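Local coordinates for SusD superfamily protein (Bacteroides fragilis NCTC 9343, PDB 3NQP) that probably binds sugar chains at the outer membrane of Bacteroides fragilis, as a member of the SusD family of glycan-capturing proteins, at residues 121-126 with 196-201; 202-207 with 241-246. One frame throughout, in Å; residues are numbered along the deposited sequence.

Contact 1: 121-126 with 196-201; sequences YGLRAF and VYWSKA. With EDO (1,2-ethanediol), chain G.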
loop_
_atom_site.group_PDB
_atom_site.type_symbol
_atom_site.label_atom_id
_atom_site.label_comp_id
_atom_site.label_asym_id
_atom_site.label_seq_id
_atom_site.Cartn_x
_atom_site.Cartn_y
_atom_site.Cartn_z
ATOM N N TYR A 121 -0.158 -15.881 -12.635
ATOM C CA TYR A 121 -1.389 -16.131 -11.862
ATOM C C TYR A 121 -1.429 -15.343 -10.572
ATOM O O TYR A 121 -2.483 -14.840 -10.187
ATOM C CB TYR A 121 -1.545 -17.601 -11.556
ATOM C CG TYR A 121 -2.087 -18.437 -12.692
ATOM C CD1 TYR A 121 -3.474 -18.554 -12.890
ATOM C CD2 TYR A 121 -1.252 -19.164 -13.530
ATOM C CE1 TYR A 121 -4.002 -19.352 -13.885
ATOM C CE2 TYR A 121 -1.792 -19.955 -14.566
ATOM C CZ TYR A 121 -3.167 -20.052 -14.709
ATOM O OH TYR A 121 -3.721 -20.837 -15.679
ATOM N N GLY A 122 -0.279 -15.200 -9.911
ATOM C CA GLY A 122 -0.188 -14.344 -8.745
ATOM C C GLY A 122 -0.573 -12.901 -9.035
ATOM O O GLY A 122 -1.259 -12.245 -8.240
ATOM N N LEU A 123 -0.069 -12.373 -10.136
ATOM C CA LEU A 123 -0.314 -10.997 -10.511
ATOM C C LEU A 123 -1.733 -10.785 -10.976
ATOM O O LEU A 123 -2.298 -9.696 -10.777
ATOM C CB LEU A 123 0.668 -10.559 -11.600
ATOM C CG LEU A 123 2.108 -10.337 -11.140
ATOM C CD1 LEU A 123 3.014 -9.984 -12.369
ATOM C CD2 LEU A 123 2.256 -9.274 -10.047
ATOM N N ARG A 124 -2.356 -11.815 -11.544
ATOM C CA ARG A 124 -3.748 -11.651 -11.943
ATOM C C ARG A 124 -4.632 -11.569 -10.681
ATOM O O ARG A 124 -5.553 -10.743 -10.630
ATOM C CB ARG A 124 -4.252 -12.745 -12.859
ATOM C CG ARG A 124 -5.594 -12.400 -13.475
ATOM C CD ARG A 124 -5.875 -13.330 -14.670
ATOM N NE ARG A 124 -6.112 -14.704 -14.227
ATOM C CZ ARG A 124 -6.395 -15.715 -15.048
ATOM N NH1 ARG A 124 -6.447 -15.518 -16.363
ATOM N NH2 ARG A 124 -6.648 -16.915 -14.560
ATOM N N ALA A 125 -4.315 -12.365 -9.660
ATOM C CA ALA A 125 -4.936 -12.220 -8.352
ATOM C C ALA A 125 -4.715 -10.807 -7.774
ATOM O O ALA A 125 -5.606 -10.217 -7.180
ATOM C CB ALA A 125 -4.362 -13.260 -7.362
ATOM N N PHE A 126 -3.482 -10.325 -7.869
ATOM C CA PHE A 126 -3.124 -9.043 -7.316
ATOM C C PHE A 126 -4.006 -7.934 -7.882
ATOM O O PHE A 126 -4.554 -7.133 -7.139
ATOM C CB PHE A 126 -1.657 -8.755 -7.597
ATOM C CG PHE A 126 -1.224 -7.398 -7.173
ATOM C CD1 PHE A 126 -0.802 -7.178 -5.881
ATOM C CD2 PHE A 126 -1.227 -6.353 -8.066
ATOM C CE1 PHE A 126 -0.396 -5.938 -5.487
ATOM C CE2 PHE A 126 -0.820 -5.093 -7.681
ATOM C CZ PHE A 126 -0.405 -4.887 -6.376
ATOM N N VAL A 196 12.380 -7.984 -6.988
ATOM C CA VAL A 196 11.603 -7.107 -7.869
ATOM C C VAL A 196 10.855 -7.810 -9.005
ATOM O O VAL A 196 10.266 -7.160 -9.869
ATOM C CB VAL A 196 12.475 -5.957 -8.382
ATOM C CG1 VAL A 196 12.940 -5.087 -7.116
ATOM C CG2 VAL A 196 13.673 -6.488 -9.292
ATOM N N TYR A 197 10.874 -9.134 -8.962
ATOM C CA TYR A 197 9.978 -10.003 -9.731
ATOM C C TYR A 197 9.103 -10.741 -8.736
ATOM O O TYR A 197 9.534 -11.054 -7.638
ATOM C CB TYR A 197 10.780 -10.999 -10.573
ATOM C CG TYR A 197 11.427 -10.326 -11.747
ATOM C CD1 TYR A 197 12.651 -9.675 -11.624
ATOM C CD2 TYR A 197 10.776 -10.280 -12.986
ATOM C CE1 TYR A 197 13.242 -9.017 -12.730
ATOM C CE2 TYR A 197 11.331 -9.647 -14.074
ATOM C CZ TYR A 197 12.572 -9.001 -13.944
ATOM O OH TYR A 197 13.139 -8.374 -15.022
ATOM N N TRP A 198 7.874 -11.028 -9.125
ATOM C CA TRP A 198 6.940 -11.690 -8.231
ATOM C C TRP A 198 7.453 -13.080 -7.898
ATOM O O TRP A 198 8.160 -13.690 -8.706
ATOM C CB TRP A 198 5.559 -11.741 -8.888
ATOM C CG TRP A 198 4.433 -12.100 -7.939
ATOM C CD1 TRP A 198 3.967 -13.340 -7.679
ATOM C CD2 TRP A 198 3.691 -11.212 -7.114
ATOM N NE1 TRP A 198 2.948 -13.286 -6.775
ATOM C CE2 TRP A 198 2.747 -11.985 -6.420
ATOM C CE3 TRP A 198 3.700 -9.822 -6.922
ATOM C CZ2 TRP A 198 1.807 -11.431 -5.558
ATOM C CZ3 TRP A 198 2.777 -9.286 -6.045
ATOM C CH2 TRP A 198 1.865 -10.082 -5.365
ATOM N N SER A 199 7.162 -13.552 -6.688
ATOM C CA SER A 199 7.784 -14.760 -6.143
ATOM C C SER A 199 6.742 -15.532 -5.366
ATOM O O SER A 199 5.650 -15.020 -5.107
ATOM C CB SER A 199 8.929 -14.383 -5.191
ATOM O OG SER A 199 8.420 -13.631 -4.047
ATOM N N LYS A 200 7.108 -16.732 -4.941
ATOM C CA LYS A 200 6.252 -17.562 -4.077
ATOM C C LYS A 200 5.913 -16.866 -2.760
ATOM O O LYS A 200 4.747 -16.837 -2.313
ATOM C CB LYS A 200 6.901 -18.912 -3.845
ATOM C CG LYS A 200 6.035 -19.923 -3.108
ATOM C CD LYS A 200 6.862 -21.117 -2.742
ATOM C CE LYS A 200 6.176 -21.938 -1.734
ATOM N NZ LYS A 200 6.823 -23.199 -1.498
ATOM N N ALA A 201 6.908 -16.275 -2.130
ATOM C CA ALA A 201 6.654 -15.491 -0.931
ATOM C C ALA A 201 5.609 -14.390 -1.150
ATOM O O ALA A 201 4.798 -14.111 -0.307
ATOM C CB ALA A 201 7.924 -14.901 -0.440
HETATM C C1 EDO G . 12.826 -4.318 -13.302
HETATM O O1 EDO G . 12.487 -3.152 -14.081
HETATM C C2 EDO G . 11.614 -5.235 -13.195
HETATM O O2 EDO G . 11.303 -5.708 -14.514
#
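The indole of Trp198 lies against bare helix backbone at Gly122, where Gly122 CA comes within 3.9 Å of Trp198 NE1. With no side chain between them, the backbone itself reaches the ring: Gly122 C sits 4.0 Å above the indole plane, toward its rim. Leu123 packs on the same face, its CD2 3.3 Å above the plane near the rim and 3.5 Å from Trp198 CE3. The leucine and indole run past each other in opposite directions. Phe126, one turn beyond Gly122, adds CD1 at 4.0 Å from Trp198 CH2; its ring and the indole six-membered ring are inclined at 64°. Trp198 CG is anti to its backbone N (chi1 -166°), which swings the indole from the incoming loop over helix 110-135. Ser199 follows as N-cap of helix 200-216, its OG hydrogen-bonded to Ala202 N, and Trp198 N is hydrogen-bonded to His32 NE2. The apolar packing thus holds the loop leading into helix 200-216 against helix 110-135, consistent with the TPR-like helical framework of SusD proteins, while the buried indole N-H is satisfied by Thr203 OG1.

Contact 2: 202-207 with 241-246; sequences ATECLM and NNYNLK. With EDO (1,2-ethanediol), chain H.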
loop_
_atom_site.group_PDB
_atom_site.type_symbol
_atom_site.label_atom_id
_atom_site.label_comp_id
_atom_site.label_asym_id
_atom_site.label_seq_id
_atom_site.Cartn_x
_atom_site.Cartn_y
_atom_site.Cartn_z
ATOM N N ALA A 202 5.686 -13.724 -2.279
ATOM C CA ALA A 202 4.781 -12.652 -2.589
ATOM C C ALA A 202 3.358 -13.175 -2.706
ATOM O O ALA A 202 2.404 -12.529 -2.197
ATOM C CB ALA A 202 5.220 -11.933 -3.885
ATOM N N THR A 203 3.202 -14.333 -3.362
ATOM C CA THR A 203 1.900 -14.983 -3.428
ATOM C C THR A 203 1.389 -15.348 -2.027
ATOM O O THR A 203 0.180 -15.178 -1.714
ATOM C CB THR A 203 1.892 -16.209 -4.339
ATOM O OG1 THR A 203 2.002 -15.770 -5.695
ATOM C CG2 THR A 203 0.547 -17.045 -4.171
ATOM N N GLU A 204 2.274 -15.837 -1.175
ATOM C CA GLU A 204 1.873 -16.170 0.203
ATOM C C GLU A 204 1.442 -14.900 0.991
ATOM O O GLU A 204 0.490 -14.954 1.755
ATOM C CB GLU A 204 2.969 -16.920 0.941
ATOM C CG GLU A 204 3.186 -18.322 0.414
ATOM C CD GLU A 204 3.599 -19.298 1.468
ATOM O OE1 GLU A 204 2.689 -19.899 2.072
ATOM O OE2 GLU A 204 4.805 -19.427 1.716
ATOM N N CYS A 205 2.148 -13.779 0.800
ATOM C CA CYS A 205 1.743 -12.512 1.391
ATOM C C CYS A 205 0.342 -12.085 0.925
ATOM O O CYS A 205 -0.519 -11.731 1.716
ATOM C CB CYS A 205 2.711 -11.388 1.029
ATOM S SG CYS A 205 4.261 -11.494 1.974
ATOM N N LEU A 206 0.158 -12.086 -0.375
ATOM C CA LEU A 206 -1.129 -11.817 -0.964
ATOM C C LEU A 206 -2.183 -12.755 -0.409
ATOM O O LEU A 206 -3.308 -12.314 -0.134
ATOM C CB LEU A 206 -1.069 -11.883 -2.498
ATOM C CG LEU A 206 -2.306 -11.461 -3.274
ATOM C CD1 LEU A 206 -2.816 -10.082 -2.847
ATOM C CD2 LEU A 206 -1.954 -11.461 -4.773
HETATM N N MSE A 207 -1.874 -14.029 -0.220
HETATM C CA MSE A 207 -2.900 -14.931 0.340
HETATM C C MSE A 207 -3.220 -14.523 1.765
HETATM O O MSE A 207 -4.362 -14.541 2.181
HETATM C CB MSE A 207 -2.511 -16.420 0.272
HETATM C CG MSE A 207 -2.347 -16.938 -1.121
HETATM SE SE MSE A 207 -1.841 -18.792 -1.187
HETATM C CE MSE A 207 -3.585 -19.485 -0.855
ATOM N N ASN A 241 8.824 -17.895 8.211
ATOM C CA ASN A 241 9.689 -19.029 8.619
ATOM C C ASN A 241 10.613 -19.626 7.552
ATOM O O ASN A 241 11.637 -20.225 7.895
ATOM C CB ASN A 241 8.847 -20.155 9.265
ATOM C CG ASN A 241 8.234 -19.745 10.580
ATOM O OD1 ASN A 241 8.590 -18.719 11.131
ATOM N ND2 ASN A 241 7.295 -20.533 11.081
ATOM N N ASN A 242 10.262 -19.462 6.278
ATOM C CA ASN A 242 10.766 -20.300 5.202
ATOM C C ASN A 242 11.569 -19.564 4.125
ATOM O O ASN A 242 11.921 -20.153 3.125
ATOM C CB ASN A 242 9.587 -21.027 4.542
ATOM C CG ASN A 242 8.876 -21.967 5.495
ATOM O OD1 ASN A 242 9.522 -22.676 6.235
ATOM N ND2 ASN A 242 7.525 -21.953 5.498
ATOM N N TYR A 243 11.831 -18.277 4.316
ATOM C CA TYR A 243 12.433 -17.463 3.263
ATOM C C TYR A 243 13.650 -16.641 3.680
ATOM O O TYR A 243 14.087 -15.761 2.938
ATOM C CB TYR A 243 11.351 -16.531 2.641
ATOM C CG TYR A 243 10.201 -17.265 1.974
ATOM C CD1 TYR A 243 10.254 -17.624 0.652
ATOM C CD2 TYR A 243 9.046 -17.573 2.686
ATOM C CE1 TYR A 243 9.200 -18.297 0.054
ATOM C CE2 TYR A 243 7.980 -18.236 2.104
ATOM C CZ TYR A 243 8.052 -18.600 0.781
ATOM O OH TYR A 243 6.968 -19.244 0.231
ATOM N N ASN A 244 14.177 -16.881 4.873
ATOM C CA ASN A 244 15.338 -16.156 5.351
ATOM C C ASN A 244 15.142 -14.671 5.482
ATOM O O ASN A 244 16.098 -13.920 5.381
ATOM C CB ASN A 244 16.532 -16.384 4.395
ATOM C CG ASN A 244 16.957 -17.827 4.333
ATOM O OD1 ASN A 244 16.994 -18.433 3.254
ATOM N ND2 ASN A 244 17.229 -18.406 5.497
ATOM N N LEU A 245 13.905 -14.236 5.682
ATOM C CA LEU A 245 13.602 -12.834 5.849
ATOM C C LEU A 245 13.975 -12.343 7.258
ATOM O O LEU A 245 13.834 -13.089 8.256
ATOM C CB LEU A 245 12.102 -12.579 5.573
ATOM C CG LEU A 245 11.669 -12.788 4.128
ATOM C CD1 LEU A 245 10.166 -13.164 3.988
ATOM C CD2 LEU A 245 12.057 -11.532 3.251
ATOM N N LYS A 246 14.395 -11.074 7.355
ATOM C CA LYS A 246 14.708 -10.473 8.651
ATOM C C LYS A 246 14.396 -9.002 8.650
ATOM O O LYS A 246 14.658 -8.351 7.677
ATOM C CB LYS A 246 16.218 -10.596 8.955
ATOM C CG LYS A 246 16.793 -12.007 8.866
ATOM C CD LYS A 246 18.242 -12.086 9.441
ATOM C CE LYS A 246 19.259 -12.525 8.388
ATOM N NZ LYS A 246 18.861 -13.828 7.773
HETATM C C1 EDO H . 5.224 -19.189 13.887
HETATM O O1 EDO H . 6.263 -20.169 13.808
HETATM C C2 EDO H . 5.808 -17.799 14.121
HETATM O O2 EDO H . 6.716 -17.489 13.056
#
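The Tyr243 ring is met by Glu204 at its edge: Glu204 OE2 lies in the ring plane, beside the hydroxyl, and helix segment 202-207 places nothing on either ring face. Ring and carboxylate planes stand 61° apart, so the two flat groups cross instead of lying coplanar. Tyr243 OH donates to Glu204 OE2 over 2.6 Å, a short bond, and reaches the anti side of that oxygen, 22° out of the carboxylate plane. The same oxygen is 3.4 Å from Tyr243 CE2, which confirms that it approaches from one side of the phenol end. A bend in the glutamate at chi2 (-147°) carries the carboxylate outward from the helix to the tyrosine. The backbones stay well apart, the nearest CA atoms, those of Glu204 and Asn242, being 11.0 Å from each other, and the contact buries just 81 Å² in total. Further hydrogen bonds come from helix 228-241: Ser238 OG to Glu204 OE2, and His235 ND1 to Glu204 OE1.

At the exposed end of that helix, Asn241 holds an ethanediol probably left from crystallisation. Asn241 ND2 donates to O1 of the diol at 2.9 Å, and O2 of the diol donates to Asn241 OD1 at 3.0 Å.

Both oxygens of the buried carboxylate therefore have polar partners, and OE2 has two. Such an arrangement would stabilise negative charge on Glu204 and restrict rotation of its carboxylate, probably keeping it ionised. Between the two segments a single hydrogen bond, backed by the partners on helix 228-241, ties the loop after that helix to the first turns of helix 200-216.

In the fold
From the N terminus, helix 110-135 contributes 121-126, and contact 1 closes after the chain has passed through helix 163-181 and returned at 196-201. Contact 2 starts immediately afterwards on helix 200-216 and closes at 241-246, beyond helix 228-241. The two closures are therefore in series, neither nesting nor crossing, with centres about 12 Å apart. Contact 1 uses the loop entering helix 200-216, contact 2 that helix itself. They touch directly where Lys200 CE packs 3.4 Å from Tyr243 OH. A second meeting brings Leu206 CD2 to 3.6 Å from Gly122 O. Together they link helix 110-135, the entry and first turns of helix 200-216, and the loop leading toward helix 251-255.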